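Local coordinates for protein cpftsy (Physcomitrella patens, PDB 4AK9) that probably acts as the chloroplast signal recognition particle receptor, a SIMIBI-class GTPase that helps target proteins to the thylakoid membrane, at residues A137-A151 with L163-M176. Numbering follows the deposited sequence.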
loop_
_atom_site.group_PDB
_atom_site.type_symbol
_atom_site.label_atom_id
_atom_site.label_comp_id
_atom_site.label_asym_id
_atom_site.label_seq_id
_atom_site.Cartn_x
_atom_site.Cartn_y
_atom_site.Cartn_z
ATOM N N ALA A 137 8.076 14.998 -24.630
ATOM C CA ALA A 137 8.647 15.769 -25.737
ATOM C C ALA A 137 9.128 14.865 -26.858
ATOM O O ALA A 137 8.889 15.137 -28.037
ATOM C CB ALA A 137 9.784 16.592 -25.248
ATOM N N ASN A 138 9.792 13.778 -26.473
ATOM C CA ASN A 138 10.343 12.838 -27.426
ATOM C C ASN A 138 9.239 12.188 -28.252
ATOM O O ASN A 138 9.396 11.950 -29.454
ATOM C CB ASN A 138 11.173 11.785 -26.688
ATOM C CG ASN A 138 11.577 10.623 -27.584
ATOM O OD1 ASN A 138 12.510 10.735 -28.379
ATOM N ND2 ASN A 138 10.868 9.496 -27.457
ATOM N N ARG A 139 8.102 11.906 -27.616
ATOM C CA ARG A 139 6.943 11.401 -28.360
ATOM C C ARG A 139 6.411 12.398 -29.383
ATOM O O ARG A 139 6.059 12.019 -30.503
ATOM C CB ARG A 139 5.800 10.985 -27.414
ATOM C CG ARG A 139 6.095 9.733 -26.638
ATOM C CD ARG A 139 4.879 9.295 -25.811
ATOM N NE ARG A 139 3.771 8.880 -26.660
ATOM C CZ ARG A 139 3.663 7.684 -27.234
ATOM N NH1 ARG A 139 4.600 6.756 -27.061
ATOM N NH2 ARG A 139 2.597 7.416 -27.976
ATOM N N PHE A 140 6.316 13.665 -29.001
ATOM C CA PHE A 140 5.823 14.678 -29.925
ATOM C C PHE A 140 6.774 14.882 -31.097
ATOM O O PHE A 140 6.342 14.999 -32.254
ATOM C CB PHE A 140 5.604 16.000 -29.197
ATOM C CG PHE A 140 4.377 16.015 -28.331
ATOM C CD1 PHE A 140 3.121 15.888 -28.902
ATOM C CD2 PHE A 140 4.479 16.188 -26.966
ATOM C CE1 PHE A 140 1.982 15.900 -28.104
ATOM C CE2 PHE A 140 3.349 16.212 -26.160
ATOM C CZ PHE A 140 2.104 16.071 -26.723
ATOM N N LYS A 141 8.061 14.937 -30.789
ATOM C CA LYS A 141 9.111 15.116 -31.812
ATOM C C LYS A 141 9.111 13.998 -32.842
ATOM O O LYS A 141 9.274 14.243 -34.030
ATOM C CB LYS A 141 10.484 15.231 -31.149
ATOM C CG LYS A 141 10.636 16.543 -30.371
ATOM C CD LYS A 141 10.325 17.739 -31.286
ATOM C CE LYS A 141 10.573 19.083 -30.601
ATOM N NZ LYS A 141 10.219 20.251 -31.487
ATOM N N LYS A 142 8.880 12.772 -32.386
ATOM C CA LYS A 142 8.828 11.627 -33.280
ATOM C C LYS A 142 7.640 11.707 -34.230
ATOM O O LYS A 142 7.636 11.075 -35.281
ATOM C CB LYS A 142 8.788 10.323 -32.475
ATOM C CG LYS A 142 10.168 9.829 -32.059
ATOM C CD LYS A 142 10.078 8.869 -30.888
ATOM C CE LYS A 142 9.080 7.735 -31.152
ATOM N NZ LYS A 142 8.247 7.384 -29.938
ATOM N N GLU A 143 6.639 12.496 -33.867
ATOM C CA GLU A 143 5.474 12.672 -34.730
ATOM C C GLU A 143 5.489 13.967 -35.545
ATOM O O GLU A 143 4.483 14.324 -36.170
ATOM C CB GLU A 143 4.189 12.548 -33.909
ATOM C CG GLU A 143 3.938 11.119 -33.438
ATOM C CD GLU A 143 2.573 10.938 -32.755
ATOM O OE1 GLU A 143 2.179 11.822 -31.953
ATOM O OE2 GLU A 143 1.915 9.903 -33.024
ATOM N N GLY A 144 6.622 14.668 -35.536
ATOM C CA GLY A 144 6.786 15.866 -36.350
ATOM C C GLY A 144 6.218 17.127 -35.717
ATOM O O GLY A 144 6.177 18.202 -36.339
ATOM N N VAL A 145 5.780 16.987 -34.468
ATOM C CA VAL A 145 5.202 18.086 -33.698
ATOM C C VAL A 145 6.308 19.026 -33.175
ATOM O O VAL A 145 7.350 18.576 -32.687
ATOM C CB VAL A 145 4.356 17.520 -32.520
ATOM C CG1 VAL A 145 3.786 18.636 -31.644
ATOM C CG2 VAL A 145 3.246 16.618 -33.063
ATOM N N LYS A 146 6.073 20.328 -33.295
ATOM C CA LYS A 146 7.029 21.338 -32.837
ATOM C C LYS A 146 6.792 21.730 -31.358
ATOM O O LYS A 146 5.763 22.338 -31.015
ATOM C CB LYS A 146 6.918 22.564 -33.740
ATOM C CG LYS A 146 7.833 23.716 -33.391
ATOM C CD LYS A 146 7.682 24.812 -34.447
ATOM C CE LYS A 146 8.554 26.027 -34.133
ATOM N NZ LYS A 146 8.071 27.216 -34.909
ATOM N N VAL A 147 7.766 21.416 -30.501
ATOM C CA VAL A 147 7.591 21.495 -29.050
ATOM C C VAL A 147 8.400 22.615 -28.419
ATOM O O VAL A 147 9.576 22.806 -28.759
ATOM C CB VAL A 147 8.061 20.177 -28.355
ATOM C CG1 VAL A 147 7.966 20.295 -26.842
ATOM C CG2 VAL A 147 7.261 18.996 -28.868
ATOM N N LEU A 148 7.772 23.347 -27.498
ATOM C CA LEU A 148 8.473 24.323 -26.671
ATOM C C LEU A 148 8.355 23.940 -25.200
ATOM O O LEU A 148 7.254 23.716 -24.706
ATOM C CB LEU A 148 7.890 25.726 -26.873
ATOM C CG LEU A 148 8.426 26.820 -25.943
ATOM C CD1 LEU A 148 9.882 27.124 -26.287
ATOM C CD2 LEU A 148 7.582 28.126 -26.020
ATOM N N MET A 149 9.482 23.886 -24.496
ATOM C CA MET A 149 9.450 23.573 -23.070
ATOM C C MET A 149 9.505 24.834 -22.242
ATOM O O MET A 149 10.157 25.813 -22.622
ATOM C CB MET A 149 10.607 22.638 -22.685
ATOM C CG MET A 149 10.546 21.281 -23.338
ATOM S SD MET A 149 11.986 20.306 -22.833
ATOM C CE MET A 149 11.714 18.792 -23.681
ATOM N N ALA A 150 8.819 24.824 -21.098
ATOM C CA ALA A 150 8.822 25.968 -20.195
ATOM C C ALA A 150 9.259 25.548 -18.808
ATOM O O ALA A 150 8.613 24.680 -18.164
ATOM C CB ALA A 150 7.430 26.607 -20.140
ATOM N N ALA A 151 10.344 26.158 -18.337
ATOM C CA ALA A 151 10.934 25.786 -17.055
ATOM C C ALA A 151 10.308 26.549 -15.900
ATOM O O ALA A 151 10.920 27.472 -15.338
ATOM C CB ALA A 151 12.447 25.981 -17.075
ATOM N N LEU A 163 15.918 20.280 -17.446
ATOM C CA LEU A 163 14.952 20.375 -18.525
ATOM C C LEU A 163 15.667 20.749 -19.812
ATOM O O LEU A 163 15.331 20.246 -20.890
ATOM C CB LEU A 163 13.877 21.417 -18.168
ATOM C CG LEU A 163 12.573 21.364 -18.956
ATOM C CD1 LEU A 163 11.968 19.958 -18.879
ATOM C CD2 LEU A 163 11.607 22.418 -18.409
ATOM N N GLU A 164 16.662 21.620 -19.689
ATOM C CA GLU A 164 17.469 22.067 -20.831
ATOM C C GLU A 164 18.147 20.880 -21.525
ATOM O O GLU A 164 18.231 20.808 -22.756
ATOM C CB GLU A 164 18.512 23.082 -20.352
ATOM C CG GLU A 164 19.065 23.992 -21.439
ATOM C CD GLU A 164 19.785 25.206 -20.866
ATOM O OE1 GLU A 164 20.097 25.200 -19.649
ATOM O OE2 GLU A 164 20.026 26.167 -21.636
ATOM N N VAL A 165 18.591 19.911 -20.733
ATOM C CA VAL A 165 19.199 18.718 -21.297
ATOM C C VAL A 165 18.189 17.919 -22.117
ATOM O O VAL A 165 18.489 17.423 -23.207
ATOM C CB VAL A 165 19.823 17.843 -20.192
ATOM C CG1 VAL A 165 20.486 16.630 -20.794
ATOM C CG2 VAL A 165 20.842 18.659 -19.385
ATOM N N TRP A 166 16.974 17.811 -21.592
ATOM C CA TRP A 166 15.929 17.121 -22.324
ATOM C C TRP A 166 15.534 17.870 -23.577
ATOM O O TRP A 166 15.180 17.245 -24.603
ATOM C CB TRP A 166 14.711 16.901 -21.430
ATOM C CG TRP A 166 14.929 15.776 -20.471
ATOM C CD1 TRP A 166 15.243 15.869 -19.149
ATOM C CD2 TRP A 166 14.913 14.383 -20.785
ATOM N NE1 TRP A 166 15.374 14.614 -18.605
ATOM C CE2 TRP A 166 15.190 13.688 -19.592
ATOM C CE3 TRP A 166 14.671 13.659 -21.958
ATOM C CZ2 TRP A 166 15.227 12.304 -19.536
ATOM C CZ3 TRP A 166 14.714 12.293 -21.903
ATOM C CH2 TRP A 166 14.990 11.623 -20.697
ATOM N N ALA A 167 15.579 19.197 -23.516
ATOM C CA ALA A 167 15.215 19.985 -24.699
ATOM C C ALA A 167 16.203 19.633 -25.808
ATOM O O ALA A 167 15.822 19.371 -26.963
ATOM C CB ALA A 167 15.255 21.470 -24.383
ATOM N N GLN A 168 17.473 19.562 -25.424
ATOM C CA GLN A 168 18.552 19.220 -26.365
ATOM C C GLN A 168 18.442 17.828 -26.955
ATOM O O GLN A 168 18.512 17.659 -28.183
ATOM C CB GLN A 168 19.920 19.385 -25.700
ATOM C CG GLN A 168 20.323 20.835 -25.537
ATOM C CD GLN A 168 20.575 21.512 -26.887
ATOM O OE1 GLN A 168 21.472 21.115 -27.637
ATOM N NE2 GLN A 168 19.770 22.536 -27.201
ATOM N N ARG A 169 18.264 16.827 -26.098
ATOM C CA ARG A 169 18.117 15.455 -26.561
ATOM C C ARG A 169 16.937 15.297 -27.512
ATOM O O ARG A 169 16.970 14.475 -28.454
ATOM C CB ARG A 169 17.939 14.531 -25.350
ATOM C CG ARG A 169 17.756 13.066 -25.679
ATOM C CD ARG A 169 17.880 12.225 -24.407
ATOM N NE ARG A 169 19.039 12.661 -23.628
ATOM C CZ ARG A 169 19.030 12.923 -22.326
ATOM N NH1 ARG A 169 17.924 12.752 -21.600
ATOM N NH2 ARG A 169 20.144 13.329 -21.738
ATOM N N THR A 170 15.890 16.087 -27.278
ATOM C CA THR A 170 14.680 15.886 -28.058
ATOM C C THR A 170 14.542 16.873 -29.185
ATOM O O THR A 170 13.631 16.739 -30.006
ATOM C CB THR A 170 13.407 15.970 -27.196
ATOM O OG1 THR A 170 13.370 17.246 -26.540
ATOM C CG2 THR A 170 13.382 14.846 -26.177
ATOM N N GLY A 171 15.415 17.869 -29.238
ATOM C CA GLY A 171 15.315 18.854 -30.303
ATOM C C GLY A 171 14.171 19.828 -30.074
ATOM O O GLY A 171 13.597 20.366 -31.020
ATOM N N SER A 172 13.827 20.039 -28.808
ATOM C CA SER A 172 12.785 20.994 -28.432
ATOM C C SER A 172 13.434 22.304 -28.058
ATOM O O SER A 172 14.579 22.319 -27.590
ATOM C CB SER A 172 12.000 20.474 -27.217
ATOM O OG SER A 172 11.452 19.193 -27.492
ATOM N N GLU A 173 12.702 23.402 -28.238
ATOM C CA GLU A 173 13.147 24.704 -27.733
ATOM C C GLU A 173 12.744 24.828 -26.274
ATOM O O GLU A 173 11.882 24.071 -25.803
ATOM C CB GLU A 173 12.522 25.845 -28.549
ATOM C CG GLU A 173 12.794 25.743 -30.055
ATOM C CD GLU A 173 14.274 25.914 -30.399
ATOM O OE1 GLU A 173 14.866 26.940 -29.979
ATOM O OE2 GLU A 173 14.843 25.021 -31.083
ATOM N N ILE A 174 13.345 25.773 -25.558
ATOM C CA ILE A 174 13.035 25.934 -24.144
ATOM C C ILE A 174 13.041 27.390 -23.694
ATOM O O ILE A 174 13.900 28.173 -24.109
ATOM C CB ILE A 174 13.993 25.090 -23.245
ATOM C CG1 ILE A 174 13.677 25.287 -21.757
ATOM C CG2 ILE A 174 15.463 25.445 -23.507
ATOM C CD1 ILE A 174 14.230 24.170 -20.873
ATOM N N VAL A 175 12.056 27.753 -22.867
ATOM C CA VAL A 175 12.027 29.058 -22.216
ATOM C C VAL A 175 12.412 28.880 -20.756
ATOM O O VAL A 175 11.826 28.037 -20.042
ATOM C CB VAL A 175 10.619 29.698 -22.267
ATOM C CG1 VAL A 175 10.553 30.919 -21.342
ATOM C CG2 VAL A 175 10.213 30.056 -23.714
ATOM N N MET A 176 13.385 29.669 -20.297
ATOM C CA MET A 176 13.821 29.604 -18.903
ATOM C C MET A 176 13.718 30.941 -18.160
ATOM O O MET A 176 13.444 31.976 -18.769
ATOM C CB MET A 176 15.243 29.048 -18.831
ATOM C CG MET A 176 15.379 27.700 -19.526
ATOM S SD MET A 176 17.010 26.971 -19.313
ATOM C CE MET A 176 17.179 27.132 -17.531
#
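Strands 147-150 and 173-175 pair in parallel, Met149 beside Ile174, and hydrogen bonds alternate between the strands: Glu173 N donates to Val147 O, Met149 N to Glu173 O, Val175 N to Met149 O and Ala151 N to Val175 O, the last at 2.9 Å. Met149 makes the largest single contribution among the side chains. With CG anti to its carbonyl carbon (chi1 -64°) and the chain extended beyond, it lies between the sheet and helix 163-170; SD rests 3.8 Å from Ala167 CB, near Leu163 CD1, and CE reaches Thr170 OG1 at 3.6 Å. Leu163 CD2 packs on Ala151. On the other face of the sheet, Leu148 CD1 meets Val175 CG2 at 3.9 Å, and helix 184-197 covers Ala150 and Val175.

Helix 137-142 runs alongside helix 163-170, and Thr170 faces it. Its CG2 lies against Asn138 CB, while OG1, turned between backbone N and carbonyl carbon (chi1 57°), donates to Trp166 O at 2.7 Å and accepts from Ser172 OG at 2.9 Å. A valine here would probably leave Ser172 OG without its acceptor and free to turn, and take from Trp166 O its side-chain donor. Gly171, at positive phi, ends the helix in a Schellman motif, and the aliphatic chain of Lys141 covers this turn, CE 3.2 Å from Ser172 OG.

The Ser172 to Thr170 to Trp166 hydrogen bonds thus tie the last helical turn to the residues leading into the edge strand, while Met149, with Leu163 and Ala167, fills the space between helix and sheet within a beta-alpha-beta crossover of the P-loop GTPase fold.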